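Side-chain contacts in beta-glucosidase (Saccharopolyspora erythraea D, PDB 5M6G), which probably hydrolyses terminal, non-reducing beta-D-glucosyl residues with release of beta-D-glucose, as a two-domain enzyme of glycosyl hydrolase family 3: residues 186-191 with 583-588; 432-437 with 525-530; 498-503 with 512-517; 533-538 with 571-576; 544-549 with 603-608. All blocks are in the same frame, centred on the assembly; numbering follows the deposited sequence.

Interaction 1: 186-191 with 583-588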
# COMPACT_ATOMS: atom_id res chain seq x y z
N ARG A 186 15.40 -1.20 1.17
CA ARG A 186 16.84 -0.99 1.10
C ARG A 186 17.45 -1.35 -0.25
O ARG A 186 18.64 -1.09 -0.45
CB ARG A 186 17.55 -1.82 2.19
CG ARG A 186 16.97 -1.64 3.58
CD ARG A 186 17.43 -0.36 4.23
NE ARG A 186 18.86 -0.38 4.57
CZ ARG A 186 19.53 0.69 4.96
NH1 ARG A 186 20.82 0.61 5.27
NH2 ARG A 186 18.91 1.86 5.06
N ASP A 187 16.70 -1.95 -1.16
CA ASP A 187 17.24 -2.34 -2.47
C ASP A 187 16.23 -1.99 -3.56
O ASP A 187 15.20 -2.66 -3.71
CB ASP A 187 17.58 -3.84 -2.49
CG ASP A 187 18.46 -4.21 -3.66
OD1 ASP A 187 18.14 -3.83 -4.81
OD2 ASP A 187 19.50 -4.89 -3.44
N ASP A 188 16.57 -0.98 -4.37
CA ASP A 188 15.62 -0.43 -5.33
C ASP A 188 15.18 -1.45 -6.38
O ASP A 188 14.19 -1.20 -7.08
CB ASP A 188 16.24 0.79 -6.02
CG ASP A 188 16.32 1.99 -5.11
OD1 ASP A 188 15.73 1.94 -4.00
OD2 ASP A 188 16.96 2.99 -5.50
N ARG A 189 15.88 -2.57 -6.52
CA ARG A 189 15.43 -3.60 -7.45
C ARG A 189 14.09 -4.20 -7.05
O ARG A 189 13.43 -4.82 -7.89
CB ARG A 189 16.49 -4.70 -7.54
CG ARG A 189 17.71 -4.25 -8.32
CD ARG A 189 18.80 -5.29 -8.27
NE ARG A 189 19.48 -5.26 -6.98
CZ ARG A 189 20.62 -5.90 -6.73
NH1 ARG A 189 21.20 -6.62 -7.68
NH2 ARG A 189 21.17 -5.83 -5.52
N TRP A 190 13.70 -4.04 -5.79
CA TRP A 190 12.47 -4.63 -5.26
C TRP A 190 11.24 -4.05 -5.95
O TRP A 190 11.10 -2.83 -6.08
CB TRP A 190 12.39 -4.37 -3.77
CG TRP A 190 11.33 -5.15 -3.05
CD1 TRP A 190 10.83 -6.38 -3.39
CD2 TRP A 190 10.66 -4.76 -1.85
NE1 TRP A 190 9.89 -6.78 -2.46
CE2 TRP A 190 9.77 -5.80 -1.50
CE3 TRP A 190 10.73 -3.63 -1.02
CZ2 TRP A 190 8.95 -5.75 -0.37
CZ3 TRP A 190 9.90 -3.58 0.11
CH2 TRP A 190 9.03 -4.63 0.42
N GLY A 191 10.33 -4.93 -6.36
CA GLY A 191 9.10 -4.50 -6.98
C GLY A 191 8.14 -3.77 -6.06
O GLY A 191 7.13 -3.25 -6.55
N LEU A 583 14.42 13.60 -1.27
CA LEU A 583 14.58 12.19 -1.61
C LEU A 583 14.40 11.29 -0.40
O LEU A 583 15.12 11.45 0.60
CB LEU A 583 15.95 11.93 -2.23
CG LEU A 583 16.13 12.34 -3.70
CD1 LEU A 583 17.43 11.75 -4.25
CD2 LEU A 583 14.94 11.91 -4.54
N PRO A 584 13.48 10.33 -0.45
CA PRO A 584 13.37 9.32 0.61
C PRO A 584 14.24 8.09 0.39
O PRO A 584 14.36 7.27 1.31
CB PRO A 584 11.88 8.95 0.54
CG PRO A 584 11.57 9.06 -0.93
CD PRO A 584 12.35 10.27 -1.41
N MET A 585 14.80 7.92 -0.81
CA MET A 585 15.79 6.89 -1.10
C MET A 585 17.02 7.56 -1.68
O MET A 585 16.92 8.59 -2.36
CB MET A 585 15.28 5.83 -2.11
CG MET A 585 14.35 4.72 -1.57
SD MET A 585 12.77 5.37 -1.03
CE MET A 585 11.73 3.90 -0.84
N THR A 586 18.19 6.97 -1.41
CA THR A 586 19.42 7.43 -2.03
C THR A 586 19.42 7.07 -3.52
O THR A 586 19.06 5.95 -3.90
CB THR A 586 20.62 6.78 -1.33
OG1 THR A 586 20.67 7.24 0.03
CG2 THR A 586 21.91 7.14 -2.01
N TRP A 587 19.81 8.01 -4.37
CA TRP A 587 19.70 7.84 -5.82
C TRP A 587 21.04 7.39 -6.41
O TRP A 587 22.03 8.12 -6.32
CB TRP A 587 19.23 9.13 -6.48
CG TRP A 587 18.68 8.94 -7.86
CD1 TRP A 587 19.33 8.44 -8.95
CD2 TRP A 587 17.34 9.25 -8.30
NE1 TRP A 587 18.49 8.42 -10.05
CE2 TRP A 587 17.26 8.91 -9.67
CE3 TRP A 587 16.21 9.78 -7.66
CZ2 TRP A 587 16.09 9.08 -10.41
CZ3 TRP A 587 15.05 9.95 -8.41
CH2 TRP A 587 15.00 9.60 -9.76
N MET A 588 21.04 6.23 -7.07
CA MET A 588 22.27 5.59 -7.52
C MET A 588 23.00 6.39 -8.60
O MET A 588 22.39 7.03 -9.46
CB MET A 588 21.95 4.19 -8.06
CG MET A 588 21.24 4.24 -9.43
SD MET A 588 20.46 2.71 -9.95
CE MET A 588 18.77 2.98 -9.40
O HOH W 1 19.05 4.42 -6.07
O HOH W 2 18.12 3.65 -2.76

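Interaction 2: 432-437 with 525-530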
# COMPACT_ATOMS: atom_id res chain seq x y z
N PHE A 432 5.74 22.07 -25.58
CA PHE A 432 5.67 20.71 -26.08
C PHE A 432 5.69 19.71 -24.93
O PHE A 432 6.48 19.86 -23.98
CB PHE A 432 6.82 20.38 -27.05
CG PHE A 432 6.49 19.25 -27.98
CD1 PHE A 432 6.63 17.92 -27.58
CD2 PHE A 432 5.99 19.51 -29.25
CE1 PHE A 432 6.30 16.89 -28.44
CE2 PHE A 432 5.66 18.48 -30.11
CZ PHE A 432 5.82 17.16 -29.70
N VAL A 433 4.83 18.70 -25.01
CA VAL A 433 4.79 17.64 -24.01
C VAL A 433 4.91 16.30 -24.73
O VAL A 433 4.30 16.09 -25.79
CB VAL A 433 3.51 17.70 -23.15
CG1 VAL A 433 3.51 16.57 -22.09
CG2 VAL A 433 3.42 19.06 -22.48
N ALA A 434 5.73 15.41 -24.16
CA ALA A 434 5.94 14.08 -24.71
C ALA A 434 6.13 13.10 -23.55
O ALA A 434 6.22 13.50 -22.39
CB ALA A 434 7.17 14.03 -25.63
N GLY A 435 6.21 11.83 -23.89
CA GLY A 435 6.48 10.79 -22.90
C GLY A 435 5.29 9.86 -22.70
O GLY A 435 4.13 10.28 -22.71
N LYS A 436 5.59 8.57 -22.50
CA LYS A 436 4.51 7.59 -22.30
C LYS A 436 3.79 7.77 -20.98
O LYS A 436 2.72 7.17 -20.79
CB LYS A 436 5.06 6.17 -22.41
CG LYS A 436 5.94 5.73 -21.25
CD LYS A 436 6.21 4.21 -21.31
CE LYS A 436 7.15 3.75 -20.19
NZ LYS A 436 8.58 4.15 -20.37
N ASN A 437 4.33 8.56 -20.05
CA ASN A 437 3.67 8.81 -18.78
C ASN A 437 3.05 10.20 -18.69
O ASN A 437 2.63 10.60 -17.61
CB ASN A 437 4.67 8.58 -17.63
CG ASN A 437 4.95 7.10 -17.42
OD1 ASN A 437 4.23 6.27 -17.96
ND2 ASN A 437 5.99 6.77 -16.64
N ALA A 525 15.84 12.20 -26.43
CA ALA A 525 16.84 12.62 -27.42
C ALA A 525 16.20 13.45 -28.52
O ALA A 525 16.76 14.47 -28.96
CB ALA A 525 17.55 11.40 -28.00
N LYS A 526 15.02 13.04 -28.97
CA LYS A 526 14.30 13.82 -29.97
C LYS A 526 13.99 15.22 -29.47
O LYS A 526 14.09 16.20 -30.23
CB LYS A 526 13.02 13.09 -30.37
CG LYS A 526 12.29 13.72 -31.55
CD LYS A 526 11.04 12.92 -31.88
CE LYS A 526 11.41 11.49 -32.24
NZ LYS A 526 12.18 11.45 -33.52
N LEU A 527 13.61 15.35 -28.19
CA LEU A 527 13.32 16.67 -27.63
C LEU A 527 14.58 17.49 -27.47
O LEU A 527 14.58 18.70 -27.76
CB LEU A 527 12.63 16.54 -26.27
CG LEU A 527 11.25 15.89 -26.17
CD1 LEU A 527 10.61 16.24 -24.83
CD2 LEU A 527 10.37 16.29 -27.31
N ARG A 528 15.67 16.89 -26.99
CA ARG A 528 16.90 17.66 -26.86
C ARG A 528 17.41 18.11 -28.23
O ARG A 528 17.96 19.21 -28.35
CB ARG A 528 17.96 16.85 -26.12
CG ARG A 528 17.54 16.43 -24.71
CD ARG A 528 18.71 16.08 -23.82
NE ARG A 528 19.75 15.36 -24.54
CZ ARG A 528 20.98 15.82 -24.76
NH1 ARG A 528 21.36 17.00 -24.29
NH2 ARG A 528 21.84 15.08 -25.44
N ALA A 529 17.22 17.28 -29.27
CA ALA A 529 17.70 17.64 -30.60
C ALA A 529 17.01 18.87 -31.15
O ALA A 529 17.51 19.48 -32.11
CB ALA A 529 17.50 16.47 -31.57
N SER A 530 15.87 19.26 -30.59
CA SER A 530 15.18 20.45 -31.07
C SER A 530 15.88 21.73 -30.64
O SER A 530 15.53 22.80 -31.15
CB SER A 530 13.73 20.45 -30.58
OG SER A 530 13.67 20.66 -29.18

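Interaction 3: 498-503 with 512-517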
# COMPACT_ATOMS: atom_id res chain seq x y z
N VAL A 498 8.47 10.53 -18.47
CA VAL A 498 8.94 9.19 -18.79
C VAL A 498 8.86 8.31 -17.54
O VAL A 498 8.29 8.72 -16.52
CB VAL A 498 10.38 9.25 -19.34
CG1 VAL A 498 10.45 10.10 -20.63
CG2 VAL A 498 11.32 9.81 -18.29
N GLY A 499 9.41 7.09 -17.60
CA GLY A 499 9.55 6.25 -16.42
C GLY A 499 8.88 4.89 -16.60
O GLY A 499 8.86 4.32 -17.70
N GLU A 500 8.35 4.37 -15.50
CA GLU A 500 7.87 3.00 -15.48
C GLU A 500 6.38 2.92 -15.79
O GLU A 500 5.64 3.89 -15.65
CB GLU A 500 8.12 2.37 -14.11
CG GLU A 500 9.55 2.52 -13.60
CD GLU A 500 9.77 1.77 -12.30
OE1 GLU A 500 9.29 2.22 -11.25
OE2 GLU A 500 10.41 0.69 -12.36
N THR A 501 5.95 1.73 -16.22
CA THR A 501 4.56 1.34 -16.29
C THR A 501 4.19 0.54 -15.04
O THR A 501 5.07 0.13 -14.28
CB THR A 501 4.31 0.52 -17.57
OG1 THR A 501 5.20 -0.59 -17.59
CG2 THR A 501 4.55 1.40 -18.82
N PRO A 502 2.90 0.32 -14.78
CA PRO A 502 2.49 -0.20 -13.46
C PRO A 502 2.92 -1.64 -13.21
O PRO A 502 2.96 -2.47 -14.12
CB PRO A 502 0.96 -0.09 -13.49
CG PRO A 502 0.67 1.02 -14.48
CD PRO A 502 1.74 0.86 -15.53
N TYR A 503 3.22 -1.93 -11.94
CA TYR A 503 3.56 -3.27 -11.50
C TYR A 503 3.26 -3.39 -10.01
O TYR A 503 3.07 -2.39 -9.32
CB TYR A 503 5.03 -3.60 -11.77
CG TYR A 503 5.96 -2.55 -11.20
CD1 TYR A 503 6.33 -2.58 -9.86
CD2 TYR A 503 6.43 -1.51 -11.99
CE1 TYR A 503 7.16 -1.61 -9.32
CE2 TYR A 503 7.26 -0.53 -11.47
CZ TYR A 503 7.62 -0.59 -10.13
OH TYR A 503 8.44 0.38 -9.60
N GLY A 512 17.60 -7.00 -13.71
CA GLY A 512 18.32 -6.77 -14.95
C GLY A 512 18.80 -5.35 -15.17
O GLY A 512 19.63 -5.12 -16.04
N GLY A 513 18.28 -4.39 -14.42
CA GLY A 513 18.65 -3.00 -14.64
C GLY A 513 17.49 -2.06 -14.36
O GLY A 513 16.33 -2.46 -14.31
N LEU A 514 17.83 -0.78 -14.19
CA LEU A 514 16.83 0.26 -13.94
C LEU A 514 17.02 1.48 -14.85
O LEU A 514 16.53 2.56 -14.52
CB LEU A 514 16.84 0.70 -12.48
CG LEU A 514 16.12 -0.26 -11.52
CD1 LEU A 514 16.41 0.06 -10.06
CD2 LEU A 514 14.62 -0.23 -11.77
N GLY A 515 17.71 1.33 -15.97
CA GLY A 515 17.83 2.43 -16.90
C GLY A 515 16.53 2.72 -17.62
O GLY A 515 15.61 1.91 -17.67
N LEU A 516 16.44 3.91 -18.21
CA LEU A 516 15.28 4.23 -19.03
C LEU A 516 15.20 3.28 -20.21
O LEU A 516 16.21 2.92 -20.81
CB LEU A 516 15.37 5.68 -19.52
CG LEU A 516 15.30 6.76 -18.44
CD1 LEU A 516 15.59 8.13 -19.04
CD2 LEU A 516 13.93 6.74 -17.79
N ASP A 517 13.98 2.85 -20.54
CA ASP A 517 13.80 1.98 -21.69
C ASP A 517 14.10 2.75 -22.98
O ASP A 517 14.40 3.96 -22.98
CB ASP A 517 12.41 1.35 -21.70
CG ASP A 517 11.28 2.36 -21.81
OD1 ASP A 517 11.49 3.49 -22.30
OD2 ASP A 517 10.14 2.00 -21.43
O HOH W 3 11.84 3.61 -18.68

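Interaction 4: 533-538 with 571-576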
# COMPACT_ATOMS: atom_id res chain seq x y z
N PRO A 533 14.79 23.99 -24.43
CA PRO A 533 15.07 23.48 -23.07
C PRO A 533 14.14 22.32 -22.73
O PRO A 533 12.94 22.36 -23.01
CB PRO A 533 14.79 24.69 -22.17
CG PRO A 533 14.84 25.89 -23.09
CD PRO A 533 14.42 25.42 -24.43
N VAL A 534 14.72 21.28 -22.12
CA VAL A 534 14.02 20.02 -21.88
C VAL A 534 13.91 19.77 -20.38
O VAL A 534 14.92 19.72 -19.66
CB VAL A 534 14.71 18.84 -22.58
CG1 VAL A 534 13.97 17.54 -22.29
CG2 VAL A 534 14.77 19.08 -24.09
N VAL A 535 12.67 19.59 -19.92
CA VAL A 535 12.33 19.22 -18.55
C VAL A 535 11.98 17.75 -18.57
O VAL A 535 11.04 17.33 -19.26
CB VAL A 535 11.14 20.05 -18.04
CG1 VAL A 535 10.72 19.60 -16.63
CG2 VAL A 535 11.45 21.55 -18.08
N VAL A 536 12.71 16.95 -17.80
CA VAL A 536 12.41 15.52 -17.71
C VAL A 536 11.69 15.26 -16.40
O VAL A 536 12.09 15.75 -15.33
CB VAL A 536 13.68 14.67 -17.85
CG1 VAL A 536 13.38 13.21 -17.57
CG2 VAL A 536 14.26 14.85 -19.28
N VAL A 537 10.60 14.51 -16.48
CA VAL A 537 9.78 14.19 -15.32
C VAL A 537 9.72 12.67 -15.22
O VAL A 537 9.26 12.01 -16.16
CB VAL A 537 8.37 14.79 -15.45
CG1 VAL A 537 7.55 14.47 -14.20
CG2 VAL A 537 8.46 16.29 -15.68
N THR A 538 10.22 12.12 -14.12
CA THR A 538 10.19 10.67 -13.94
C THR A 538 8.92 10.30 -13.19
O THR A 538 8.68 10.77 -12.07
CB THR A 538 11.43 10.14 -13.21
OG1 THR A 538 11.59 10.78 -11.94
CG2 THR A 538 12.70 10.34 -14.06
N ASP A 571 1.35 21.98 -10.90
CA ASP A 571 1.48 22.98 -9.84
C ASP A 571 2.94 23.29 -9.54
O ASP A 571 3.32 24.45 -9.35
CB ASP A 571 0.78 22.50 -8.57
CG ASP A 571 -0.73 22.48 -8.70
OD1 ASP A 571 -1.26 23.10 -9.65
OD2 ASP A 571 -1.39 21.85 -7.85
N VAL A 572 3.79 22.26 -9.53
CA VAL A 572 5.21 22.46 -9.25
C VAL A 572 5.93 22.98 -10.48
O VAL A 572 6.72 23.93 -10.40
CB VAL A 572 5.82 21.15 -8.73
CG1 VAL A 572 7.32 21.29 -8.55
CG2 VAL A 572 5.15 20.74 -7.42
N LEU A 573 5.66 22.38 -11.65
CA LEU A 573 6.31 22.79 -12.89
C LEU A 573 6.14 24.28 -13.17
O LEU A 573 7.04 24.92 -13.72
CB LEU A 573 5.76 21.97 -14.07
CG LEU A 573 6.21 20.50 -14.22
CD1 LEU A 573 5.42 19.82 -15.31
CD2 LEU A 573 7.72 20.40 -14.49
N PHE A 574 4.99 24.84 -12.81
CA PHE A 574 4.67 26.24 -13.12
C PHE A 574 4.81 27.15 -11.91
O PHE A 574 4.38 28.31 -11.97
CB PHE A 574 3.26 26.33 -13.72
CG PHE A 574 3.19 25.80 -15.12
CD1 PHE A 574 3.00 24.46 -15.35
CD2 PHE A 574 3.40 26.65 -16.20
CE1 PHE A 574 2.97 23.96 -16.64
CE2 PHE A 574 3.37 26.16 -17.49
CZ PHE A 574 3.16 24.81 -17.71
N GLY A 575 5.38 26.66 -10.82
CA GLY A 575 5.70 27.49 -9.68
C GLY A 575 4.56 27.84 -8.76
O GLY A 575 4.74 28.70 -7.89
N ASP A 576 3.38 27.24 -8.94
CA ASP A 576 2.31 27.40 -7.95
C ASP A 576 2.69 26.76 -6.61
O ASP A 576 2.30 27.27 -5.55
CB ASP A 576 0.99 26.83 -8.48
CG ASP A 576 0.43 27.66 -9.62
OD1 ASP A 576 0.64 28.89 -9.60
OD2 ASP A 576 -0.22 27.10 -10.53

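Interaction 5: 544-549 with 603-608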
# COMPACT_ATOMS: atom_id res chain seq x y z
N LEU A 544 15.62 5.69 -10.80
CA LEU A 544 15.98 5.02 -12.04
C LEU A 544 17.42 5.39 -12.40
O LEU A 544 17.91 6.45 -12.01
CB LEU A 544 15.04 5.40 -13.20
CG LEU A 544 13.57 5.06 -13.02
CD1 LEU A 544 12.78 5.48 -14.28
CD2 LEU A 544 13.36 3.58 -12.69
N ASP A 545 18.07 4.51 -13.15
CA ASP A 545 19.50 4.65 -13.46
C ASP A 545 19.66 5.63 -14.62
O ASP A 545 19.51 5.27 -15.79
CB ASP A 545 20.08 3.28 -13.80
CG ASP A 545 21.59 3.28 -13.82
OD1 ASP A 545 22.22 4.30 -13.48
OD2 ASP A 545 22.15 2.22 -14.17
N ILE A 546 19.95 6.89 -14.29
CA ILE A 546 19.94 7.99 -15.26
C ILE A 546 21.24 8.78 -15.27
O ILE A 546 21.31 9.80 -15.96
CB ILE A 546 18.77 8.95 -14.98
CG1 ILE A 546 18.93 9.50 -13.56
CG2 ILE A 546 17.43 8.26 -15.21
CD1 ILE A 546 17.99 10.55 -13.21
N ALA A 547 22.24 8.37 -14.49
CA ALA A 547 23.42 9.21 -14.29
C ALA A 547 24.15 9.47 -15.60
O ALA A 547 24.81 10.51 -15.73
CB ALA A 547 24.37 8.56 -13.28
N GLY A 548 24.07 8.56 -16.56
CA GLY A 548 24.77 8.76 -17.81
C GLY A 548 24.13 9.80 -18.71
O GLY A 548 24.78 10.29 -19.64
N GLU A 549 22.86 10.14 -18.45
CA GLU A 549 22.11 11.07 -19.29
C GLU A 549 21.73 12.38 -18.62
O GLU A 549 21.44 13.34 -19.32
CB GLU A 549 20.81 10.42 -19.80
CG GLU A 549 21.01 9.25 -20.76
CD GLU A 549 21.39 7.97 -20.04
OE1 GLU A 549 20.51 7.41 -19.35
OE2 GLU A 549 22.56 7.53 -20.14
N ASP A 603 29.11 6.69 -3.04
CA ASP A 603 28.95 8.05 -3.53
C ASP A 603 27.74 8.11 -4.45
O ASP A 603 27.82 7.63 -5.59
CB ASP A 603 30.21 8.49 -4.27
CG ASP A 603 30.25 9.99 -4.54
OD1 ASP A 603 29.18 10.59 -4.74
OD2 ASP A 603 31.36 10.56 -4.56
N PRO A 604 26.61 8.67 -4.02
CA PRO A 604 25.40 8.61 -4.84
C PRO A 604 25.32 9.77 -5.83
O PRO A 604 26.00 10.78 -5.70
CB PRO A 604 24.28 8.73 -3.80
CG PRO A 604 24.85 9.69 -2.81
CD PRO A 604 26.36 9.36 -2.74
N LEU A 605 24.46 9.59 -6.84
CA LEU A 605 24.13 10.70 -7.73
C LEU A 605 23.43 11.82 -6.95
O LEU A 605 23.80 12.99 -7.08
CB LEU A 605 23.24 10.22 -8.88
CG LEU A 605 22.88 11.27 -9.93
CD1 LEU A 605 24.16 11.74 -10.65
CD2 LEU A 605 21.87 10.73 -10.92
N PHE A 606 22.42 11.46 -6.15
CA PHE A 606 21.76 12.38 -5.22
C PHE A 606 21.61 11.68 -3.87
O PHE A 606 21.10 10.54 -3.82
CB PHE A 606 20.36 12.81 -5.72
CG PHE A 606 20.34 13.36 -7.12
CD1 PHE A 606 20.81 14.63 -7.38
CD2 PHE A 606 19.82 12.60 -8.16
CE1 PHE A 606 20.78 15.14 -8.68
CE2 PHE A 606 19.78 13.11 -9.45
CZ PHE A 606 20.27 14.37 -9.71
N PRO A 607 21.98 12.32 -2.77
CA PRO A 607 21.85 11.68 -1.45
C PRO A 607 20.42 11.73 -0.92
O PRO A 607 19.59 12.52 -1.36
CB PRO A 607 22.77 12.51 -0.56
CG PRO A 607 22.65 13.91 -1.16
CD PRO A 607 22.49 13.70 -2.66
N HIS A 608 20.17 10.85 0.05
CA HIS A 608 18.94 10.90 0.83
C HIS A 608 18.73 12.31 1.38
O HIS A 608 19.67 12.96 1.83
CB HIS A 608 19.05 9.88 1.97
CG HIS A 608 17.79 9.73 2.76
ND1 HIS A 608 17.38 10.64 3.71
CD2 HIS A 608 16.83 8.77 2.73
CE1 HIS A 608 16.23 10.26 4.23
NE2 HIS A 608 15.88 9.12 3.66

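Interaction 1: 186-191 with 583-588
Met585 and the carbonyl O of Thr586 lie beyond the oxygen ends of the Asp188 carboxylate, roughly level with its plane. Asp188 OD1 lies 3.9 Å from CG of Met585, a soft apolar neighbour, while Asp188 OD2 stands 4.0 Å from Thr586 O. A carboxylate and a carbonyl are both acceptors, so water bridges them: water 1 donates both to Asp188 OD2 (2.6 Å) and to Thr586 O (2.7 Å), and weakly accepts from the N of Met588. A second carboxylate, that of Asp187, belongs to the turn that presents Asp188. It sits at one edge of the Arg189 guanidinium, in its plane, gripped side-on: Arg189 NE bonds Asp187 OD1 at 2.9 Å in a nearly straight line (174°), and Arg189 NH2 makes the salt bridge to Asp187 OD2 at 2.8 Å. OD1 also accepts the backbone N of Arg189 through its anti lone pair, closing an Asx turn, a role that suits the short arm of aspartate. With three bonds on its carboxylate, Asp187 is firmly placed within the type I turn Asp187-Trp190. Thr586 turns its OG1 to Glu199, a magnesium ligand, and a bound magnesium ion lies about 4 Å from the side chain of Asp188. The result is a hydrated, buried interface next to a metal site, where the TIM-barrel part of a family 3 glycoside hydrolase meets the C-terminal domain.

Interaction 2: 432-437 with 525-530
Leu527 pushes its forked end from helix 518-528 onto strand 431-434, one methyl for each of two residues. Leu527 CD2 comes within 4.1 Å of CD1 of Phe432, the ring and the leucine running at a slant to one another, and Leu527 CD1 reaches CB of Ala434 at 4.2 Å. Phe432 and Ala434 are two apart on the strand and so present their side chains to the same side; the large ring fills the space beside Leu527, whereas the small methyl of Ala434 is consistent with the close approach of the helix. With CG anti to the backbone N (chi1 -157°), the Phe432 ring is directed so that CD1 meets the leucine. Tyr491 meets this ring edge-to-face, which adds to the buried packing.

The other side of this helix turn faces solvent: Ala525, Lys526 and Arg528 are exposed, as fits the polar ends of the latter two. Just beyond, Ser530 bonds the carbonyl O of Leu527 twice, through OG (2.6 Å, in the carbonyl plane) and through N (3.2 Å). Leucine inward and charge outward is the pattern of an amphipathic helix on a sheet, here the connecting helix of the beta-alpha-beta crossover between parallel strands 493-499 and 534-539 in the C-terminal domain.

Interaction 3: 498-503 with 512-517
Val498 and Leu516 meet within the beta-alpha connection of a beta-alpha-beta unit: strand 493-499 ends, a long loop follows, and helix 518-528 begins. CG2 of Val498 touches CD2 of Leu516 at 4.1 Å, the two side chains crossing at about a right angle. In Val498, chi1 of -60° places CG1 anti to the carbonyl carbon and leaves CG2 between the backbone N and the carbonyl carbon, turned to the returning loop. Beta-branched valine and gamma-branched leucine suit this buried junction, which Ile524 of the helix also lines.

Farther along, the contact becomes polar on one side. Glu500 OE2 is 4.3 Å from CD2 of Leu514 and has a salt bridge to Arg542. The other oxygen, Glu500 OE1, takes the hydroxyl OH of Tyr503 at 2.6 Å; this donor comes from the syn side, 31° out of the carboxylate plane, while OE1 itself lies in the plane of the tyrosine ring, beyond its edge. The backbone N of Gly541 gives OE1 a second bond, so the carboxylate is fixed at both oxygens. The loop between the segments carries Glu505, of the sorbitol pocket, and Asp509, a magnesium ligand. Asp517, at the N-cap, accepts the backbone N of Asp520 with OD1; its short arm suits that reach. Between the segments, water 3 accepts from Asp517 N at 2.9 Å and donates to Gly499 O at 3.2 Å.

Interaction 4: 533-538 with 571-576
Leu573 faces strand 534-539 from the last turn of helix 567-573, and its side chain becomes more engaged toward the tip. CB of Leu573 leaves the helix in the direction of the strand but stays about 6.1 Å from the nearest methyl of Val535, CG1. At CG the chain forks; Leu573 CG has its nearest neighbour in CG2 of Val537, at 5.0 Å. One branch, Leu573 CD1, remains 4.7 Å from CG2 of Val537, while the other, CD2, makes the real contact: Leu573 CD2 lies 3.8 Å from CG1 of Val535 and 4.3 Å from CG2 of Val537. A single methyl thus rests against two valines, which, two residues apart on the strand, point to the same side. Val535 and Leu573 extend past one another from opposing backbones, overlapping at CG1 and CD2. Val535 has CG1 anti to its backbone N (chi1 176°), which carries that methyl out toward the leucine.

Valine suits the strand, being beta-branched, and leucine suits the helix, where its longer arm spans the gap. Leu573 also touches Leu557 of the adjacent strand 555-560. Immediately after it the helix stops: Phe574 leaves helical geometry, and Gly575, with its positive phi (78°), bonds its N to Val572 O at 3.1 Å. With methyl groups alone between strand and helix, the contact owes its stability to the hydrophobic effect and close dispersion contacts, and carries no directional bond.

Interaction 5: 544-549 with 603-608
Leu605 and Ile546 stand at about a right angle, so that one leucine methyl abuts the isoleucine arm crosswise: CD2 of Leu605 is 4.1 Å from CG1 of Ile546. The same methyl continues over Ala547, 4.0 Å from its CA, and both leucine methyls lie 4.1 Å from the alanine CB, a small group that fits against the fork. Leu605 stretches across because CG is anti to its backbone N (chi1 -176°), whereas chi1 of 59° in Ile546 swings CG1 between the backbone N and the carbonyl carbon, bringing it up to the leucine.

A flat neighbour backs this arrangement. The ring of Phe606 has CG of Leu605 3.6 Å above one face, offset toward the rim, and meets Trp587 edge-to-face. Leu605 and Phe606 both face Trp587 in a classic beta bulge. Across the contact, a turn from Ile546 to Glu549 is closed by Glu549 N bonding Ile546 O at 3.0 Å.

The contact joins two loops at the margin of the C-terminal domain: 544-549 connects strands 534-539 and 555-560, while 603-608, well after helix 567-573, is laid against strand 414-418 by Phe606.

Overall arrangement
Interactions 2, 3, 4 and 5 all lie in the C-terminal domain; interaction 1 reaches from it to the N-terminal TIM-barrel part. Interactions 2 and 4, centres 13 Å apart, lie on opposite faces of the mixed sheet, covered by helices 518-528 and 567-573. Interaction 3, its centre 17 Å from that of interaction 2 and between its segments in sequence, sits where strand 493-499 turns into helix 518-528, and Lys436 ties the two by a salt bridge to Asp517. Interactions 1 and 5 have centres 11 Å apart and alternate along the chain, joined through Trp587 and Phe606. Thus the sheet core is linked through loops to the magnesium-bearing domain interface.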